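Local coordinates for protein PHOX (Pseudomonas fluorescens, PDB 4A9V) that hydrolyses phosphate monoesters as an alkaline phosphatase, with a cofactor of iron and calcium ions held in a beta-propeller, at residues A[24-29]-A[522-527]; A[270-275]-A[287-292]. One frame throughout, in Å; residues are numbered along the deposited sequence. Where two conformers were deposited one is given.

Contact 1: residues A[24-29]-A[522-527]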
# COMPACT_ATOMS: atom_id res chain seq x y z
N ILE A 24 18.22 -12.20 -4.19
CA ILE A 24 17.54 -12.42 -2.92
C ILE A 24 18.47 -13.17 -1.97
O ILE A 24 19.00 -14.21 -2.31
CB ILE A 24 16.28 -13.29 -3.13
CG1 ILE A 24 15.28 -12.62 -4.07
CG2 ILE A 24 15.64 -13.63 -1.79
CD1 ILE A 24 14.52 -11.48 -3.44
N SER A 25 18.64 -12.63 -0.77
CA SER A 25 19.37 -13.30 0.30
C SER A 25 18.40 -13.69 1.40
O SER A 25 17.55 -12.89 1.78
CB SER A 25 20.44 -12.36 0.86
OG SER A 25 21.32 -11.91 -0.16
N LEU A 26 18.57 -14.90 1.94
CA LEU A 26 17.66 -15.47 2.94
C LEU A 26 18.48 -16.17 4.02
O LEU A 26 19.68 -16.38 3.84
CB LEU A 26 16.72 -16.47 2.27
CG LEU A 26 15.64 -15.85 1.39
CD1 LEU A 26 15.11 -16.89 0.41
CD2 LEU A 26 14.51 -15.28 2.23
N PRO A 27 17.83 -16.64 5.09
CA PRO A 27 18.57 -17.43 6.07
C PRO A 27 18.85 -18.82 5.54
O PRO A 27 18.25 -19.27 4.57
CB PRO A 27 17.62 -17.47 7.29
CG PRO A 27 16.55 -16.46 7.00
CD PRO A 27 16.44 -16.42 5.51
N LYS A 28 19.73 -19.53 6.23
CA LYS A 28 20.03 -20.91 5.89
C LYS A 28 18.75 -21.74 5.91
O LYS A 28 17.90 -21.58 6.79
CB LYS A 28 21.05 -21.49 6.87
CG LYS A 28 22.50 -21.19 6.52
CD LYS A 28 22.98 -19.90 7.17
CE LYS A 28 23.85 -20.17 8.39
NZ LYS A 28 23.10 -20.02 9.66
N GLY A 29 18.60 -22.61 4.92
CA GLY A 29 17.46 -23.52 4.86
C GLY A 29 16.24 -22.95 4.16
O GLY A 29 15.21 -23.60 4.10
N ARG A 522 14.68 -9.35 13.79
CA ARG A 522 15.74 -10.03 13.04
C ARG A 522 15.56 -9.82 11.55
O ARG A 522 14.44 -9.89 11.03
CB ARG A 522 15.73 -11.53 13.35
CG ARG A 522 16.02 -11.86 14.81
CD ARG A 522 16.11 -13.35 15.05
NE ARG A 522 16.23 -13.59 16.48
CZ ARG A 522 16.42 -14.78 17.03
NH1 ARG A 522 16.51 -15.86 16.27
NH2 ARG A 522 16.45 -14.88 18.34
N ARG A 523 16.65 -9.58 10.83
CA ARG A 523 16.61 -9.45 9.38
C ARG A 523 16.44 -10.82 8.74
O ARG A 523 17.16 -11.77 9.07
CB ARG A 523 17.87 -8.77 8.85
CG ARG A 523 17.77 -8.37 7.39
CD ARG A 523 19.04 -7.71 6.87
NE ARG A 523 19.32 -6.45 7.55
CZ ARG A 523 20.28 -6.26 8.45
NH1 ARG A 523 21.08 -7.25 8.82
NH2 ARG A 523 20.50 -5.04 8.93
N PHE A 524 15.48 -10.92 7.82
CA PHE A 524 15.10 -12.19 7.21
C PHE A 524 15.50 -12.29 5.73
O PHE A 524 15.92 -13.36 5.29
CB PHE A 524 13.58 -12.41 7.36
CG PHE A 524 13.07 -13.65 6.67
CD1 PHE A 524 13.18 -14.88 7.28
CD2 PHE A 524 12.45 -13.57 5.44
CE1 PHE A 524 12.73 -16.02 6.63
CE2 PHE A 524 11.97 -14.70 4.81
CZ PHE A 524 12.08 -15.93 5.42
N MET A 525 15.30 -11.22 4.96
CA MET A 525 15.54 -11.24 3.52
C MET A 525 16.13 -9.91 3.09
O MET A 525 15.75 -8.86 3.60
CB MET A 525 14.23 -11.49 2.76
CG MET A 525 14.40 -11.65 1.26
SD MET A 525 12.83 -11.83 0.39
CE MET A 525 12.32 -10.13 0.28
N VAL A 526 17.05 -9.96 2.13
CA VAL A 526 17.49 -8.77 1.43
C VAL A 526 17.21 -8.93 -0.05
O VAL A 526 17.36 -10.02 -0.61
CB VAL A 526 19.00 -8.50 1.65
CG1 VAL A 526 19.39 -7.22 0.95
CG2 VAL A 526 19.35 -8.45 3.13
N GLY A 527 16.68 -7.87 -0.65
CA GLY A 527 16.33 -7.87 -2.06
C GLY A 527 17.42 -7.33 -2.95
O GLY A 527 18.49 -6.92 -2.48
O HOH W 1 20.57 -9.70 -1.55
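Ser25 and Val526 form one antiparallel hydrogen-bonded pair, and two backbone bonds join them. Ser25 N gives its hydrogen to Val526 O at 2.9 Å, nearly straight at 168°. In return Val526 N reaches a lone pair of Ser25 O at 3.0 Å. Ser25 O also receives a CA-H...O contact from Met525 CA at 3.1 Å. A water bound to Ser25 OG sends a weak bond to Val526 O.

The next residues pack by apolar contact. Pro27 lies across the Phe524 ring at about a right angle. Its CD sits over one face, offset toward the rim, 4.2 Å from the ring centroid in a CH-pi contact. Leu26 lies alongside the same ring, with CD2 3.7 Å from Phe524 CE2. Leu26 CD2 also touches Met525 CG, which meets Ile24 CG2 at 3.8 Å. Phe524 CG is anti to the backbone N (chi1 176°), and this turns the ring to Leu26 and Pro27. Phe524 O, buried beside Pro27 CD, has no polar partner. An alanine at Phe524 would probably loosen the hold on Pro27 and Leu26, since the ring that both touch would be gone.

Phe524 and Met525 both face Met511 of strand 510-514, a classic beta bulge in strand 521-526, an outer strand of a four-stranded antiparallel sheet. Trp490, Tyr30 and Phe13 meet the Phe524 ring edge-to-face. Ile24 and Met525 both touch Ile549 of strand 544-550, so the loop before strand 30-37 runs along the edge strand 521-526 where that sheet meets the sheet holding 544-550.

Contact 2: residues A[270-275]-A[287-292]. With CA (calcium ion), chain Q; FEO (mu-oxo-diiron), chain S.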
# COMPACT_ATOMS: atom_id res chain seq x y z
N PHE A 270 -8.09 10.31 -0.27
CA PHE A 270 -6.76 10.73 0.15
C PHE A 270 -5.77 9.75 -0.50
O PHE A 270 -6.16 9.01 -1.41
CB PHE A 270 -6.61 10.85 1.69
CG PHE A 270 -7.10 9.64 2.48
CD1 PHE A 270 -6.23 8.61 2.80
CD2 PHE A 270 -8.34 9.67 3.11
CE1 PHE A 270 -6.63 7.58 3.63
CE2 PHE A 270 -8.73 8.65 3.94
CZ PHE A 270 -7.87 7.62 4.23
N LYS A 271 -4.49 9.85 -0.17
CA LYS A 271 -3.48 9.03 -0.81
C LYS A 271 -3.33 7.71 -0.04
O LYS A 271 -2.46 7.55 0.82
CB LYS A 271 -2.18 9.81 -0.98
CG LYS A 271 -2.40 11.03 -1.84
CD LYS A 271 -1.15 11.80 -2.20
CE LYS A 271 -1.53 13.09 -2.90
NZ LYS A 271 -0.36 13.95 -3.23
N HIS A 272 -4.30 6.83 -0.26
CA HIS A 272 -4.45 5.61 0.53
C HIS A 272 -3.27 4.68 0.34
O HIS A 272 -2.99 4.28 -0.79
CB HIS A 272 -5.70 4.86 0.09
CG HIS A 272 -6.99 5.53 0.46
ND1 HIS A 272 -7.61 5.29 1.64
CD2 HIS A 272 -7.81 6.39 -0.25
CE1 HIS A 272 -8.76 5.97 1.68
NE2 HIS A 272 -8.89 6.64 0.54
N GLU A 273 -2.70 4.21 1.44
CA GLU A 273 -1.67 3.17 1.38
C GLU A 273 -2.32 1.78 1.41
O GLU A 273 -2.37 1.09 0.39
CB GLU A 273 -0.65 3.32 2.50
CG GLU A 273 0.48 2.31 2.39
CD GLU A 273 1.69 2.83 1.63
OE1 GLU A 273 1.78 4.07 1.45
OE2 GLU A 273 2.56 1.99 1.27
N ASN A 274 -2.81 1.35 2.58
CA ASN A 274 -3.52 0.08 2.69
C ASN A 274 -4.80 0.22 3.49
O ASN A 274 -5.21 1.32 3.85
CB ASN A 274 -2.60 -1.08 3.19
CG ASN A 274 -2.60 -1.24 4.70
OD1 ASN A 274 -2.70 -0.28 5.46
ND2 ASN A 274 -2.35 -2.47 5.15
N ALA A 275 -5.48 -0.90 3.68
CA ALA A 275 -6.79 -0.92 4.31
C ALA A 275 -6.85 -2.15 5.21
O ALA A 275 -6.92 -3.28 4.74
CB ALA A 275 -7.88 -0.97 3.25
N VAL A 287 -12.08 -0.56 9.18
CA VAL A 287 -10.99 -0.45 8.21
C VAL A 287 -10.06 0.69 8.62
O VAL A 287 -10.46 1.85 8.60
CB VAL A 287 -11.51 -0.19 6.78
CG1 VAL A 287 -10.36 -0.27 5.79
CG2 VAL A 287 -12.63 -1.15 6.41
N TYR A 288 -8.85 0.36 9.07
CA TYR A 288 -7.84 1.37 9.40
C TYR A 288 -7.04 1.73 8.14
O TYR A 288 -6.68 0.84 7.36
CB TYR A 288 -6.88 0.86 10.48
CG TYR A 288 -7.53 0.59 11.82
CD1 TYR A 288 -7.81 1.62 12.69
CD2 TYR A 288 -7.77 -0.71 12.25
CE1 TYR A 288 -8.35 1.38 13.94
CE2 TYR A 288 -8.31 -0.97 13.49
CZ TYR A 288 -8.58 0.08 14.35
OH TYR A 288 -9.11 -0.15 15.60
N MET A 289 -6.76 3.01 7.95
CA MET A 289 -6.21 3.51 6.69
C MET A 289 -5.21 4.64 6.94
O MET A 289 -5.55 5.65 7.54
CB MET A 289 -7.33 4.06 5.81
CG MET A 289 -8.30 2.99 5.33
SD MET A 289 -9.70 3.68 4.42
CE MET A 289 -10.62 4.44 5.76
N GLY A 290 -4.05 4.55 6.29
CA GLY A 290 -3.07 5.63 6.30
C GLY A 290 -3.12 6.46 5.03
O GLY A 290 -3.44 5.94 3.95
N ASP A 291 -2.79 7.74 5.15
CA ASP A 291 -2.62 8.68 4.04
C ASP A 291 -1.13 9.01 3.92
O ASP A 291 -0.58 9.69 4.77
CB ASP A 291 -3.41 9.96 4.36
CG ASP A 291 -3.41 10.96 3.24
OD1 ASP A 291 -2.92 10.67 2.13
OD2 ASP A 291 -3.99 12.06 3.45
N ASP A 292 -0.46 8.43 2.92
CA ASP A 292 1.00 8.54 2.85
C ASP A 292 1.44 9.85 2.21
O ASP A 292 1.69 9.94 1.01
CB ASP A 292 1.63 7.35 2.14
CG ASP A 292 3.13 7.47 2.04
OD1 ASP A 292 3.69 8.39 2.68
OD2 ASP A 292 3.75 6.65 1.34
CA CA Q . 4.55 1.65 0.15
FE1 FEO S . 2.85 3.31 -2.63
FE2 FEO S . 3.25 4.95 0.40
O FEO S . 3.78 3.69 -0.96
O HOH W 2 -5.55 4.02 3.16
O HOH W 3 -2.57 2.41 5.34
O HOH W 4 4.14 1.58 -2.65
O HOH W 5 2.97 -0.16 -0.58
O HOH W 6 5.92 -0.35 -0.44
O HOH W 7 6.48 2.81 -1.20
O HOH W 8 4.61 4.53 -3.39
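The two backbones are bridged at His272 and Asp291, with CA atoms 5.0 Å apart. Asp292 N bonds to Lys271 O at 3.0 Å, in the carbonyl plane. Glu273 N bonds to Gly290 O at 3.1 Å, from above that carbonyl plane. Lys271 is the centre of an inverse gamma turn. One water takes hydrogens from Asn274 N and Gly290 N. A second water gives hydrogens to Asn274 O and Gly290 O, and lies at the edge of the His272 ring beside ND1. His272 NE2 is hydrogen-bonded to Gly268 O.

Asp291 OD1 takes the hydrogen of Lys271 N at 2.9 Å, from above the carboxylate plane. Asp291 OD2 forms a salt bridge with Arg372. Phe270 CG stands in the crowded position between the backbone N and the carbonyl carbon (chi1 50°). The ring edge meets Gly290 O and Met289 CB, while His272 CE1 lies over one face, offset toward the rim. Met289 SD reaches the His272 ring edge, 3.7 Å from CE1.

Glu273 bends at chi2 (93°), and its carboxylate bridges two metals. OE1 binds FE2 of the mu-oxo-diiron group at 2.0 Å, and OE2 binds calcium at 2.3 Å. Asp292 OD2 binds the same iron at 2.0 Å, while its OD1 pairs with Arg385. Glu194 and Glu387 also bind this iron. This is a carboxylate-rich iron-calcium site, consistent with the catalytic centre of a PhoX phosphatase.

From the N terminus, 24-29 comes first, just before strand 30-37. Its partner 522-527 lies 493 residues later, so contact 1 closes a loop around most of the chain. It joins the N-terminal part to strand 521-526, at one edge of the sheet whose strands run from 478-483 to 521-526. Contact 2 closes a short loop nested inside that one, and ties the segment after strand 262-264 to strand 284-290. Between its segments lie strand 276-279 and the start of strand 284-290. The two contacts do not touch: their centres are 28 Å apart, and their nearest atoms about 16 Å. Contact 1 lies well out from the chain centre, and contact 2 near it, at the metals.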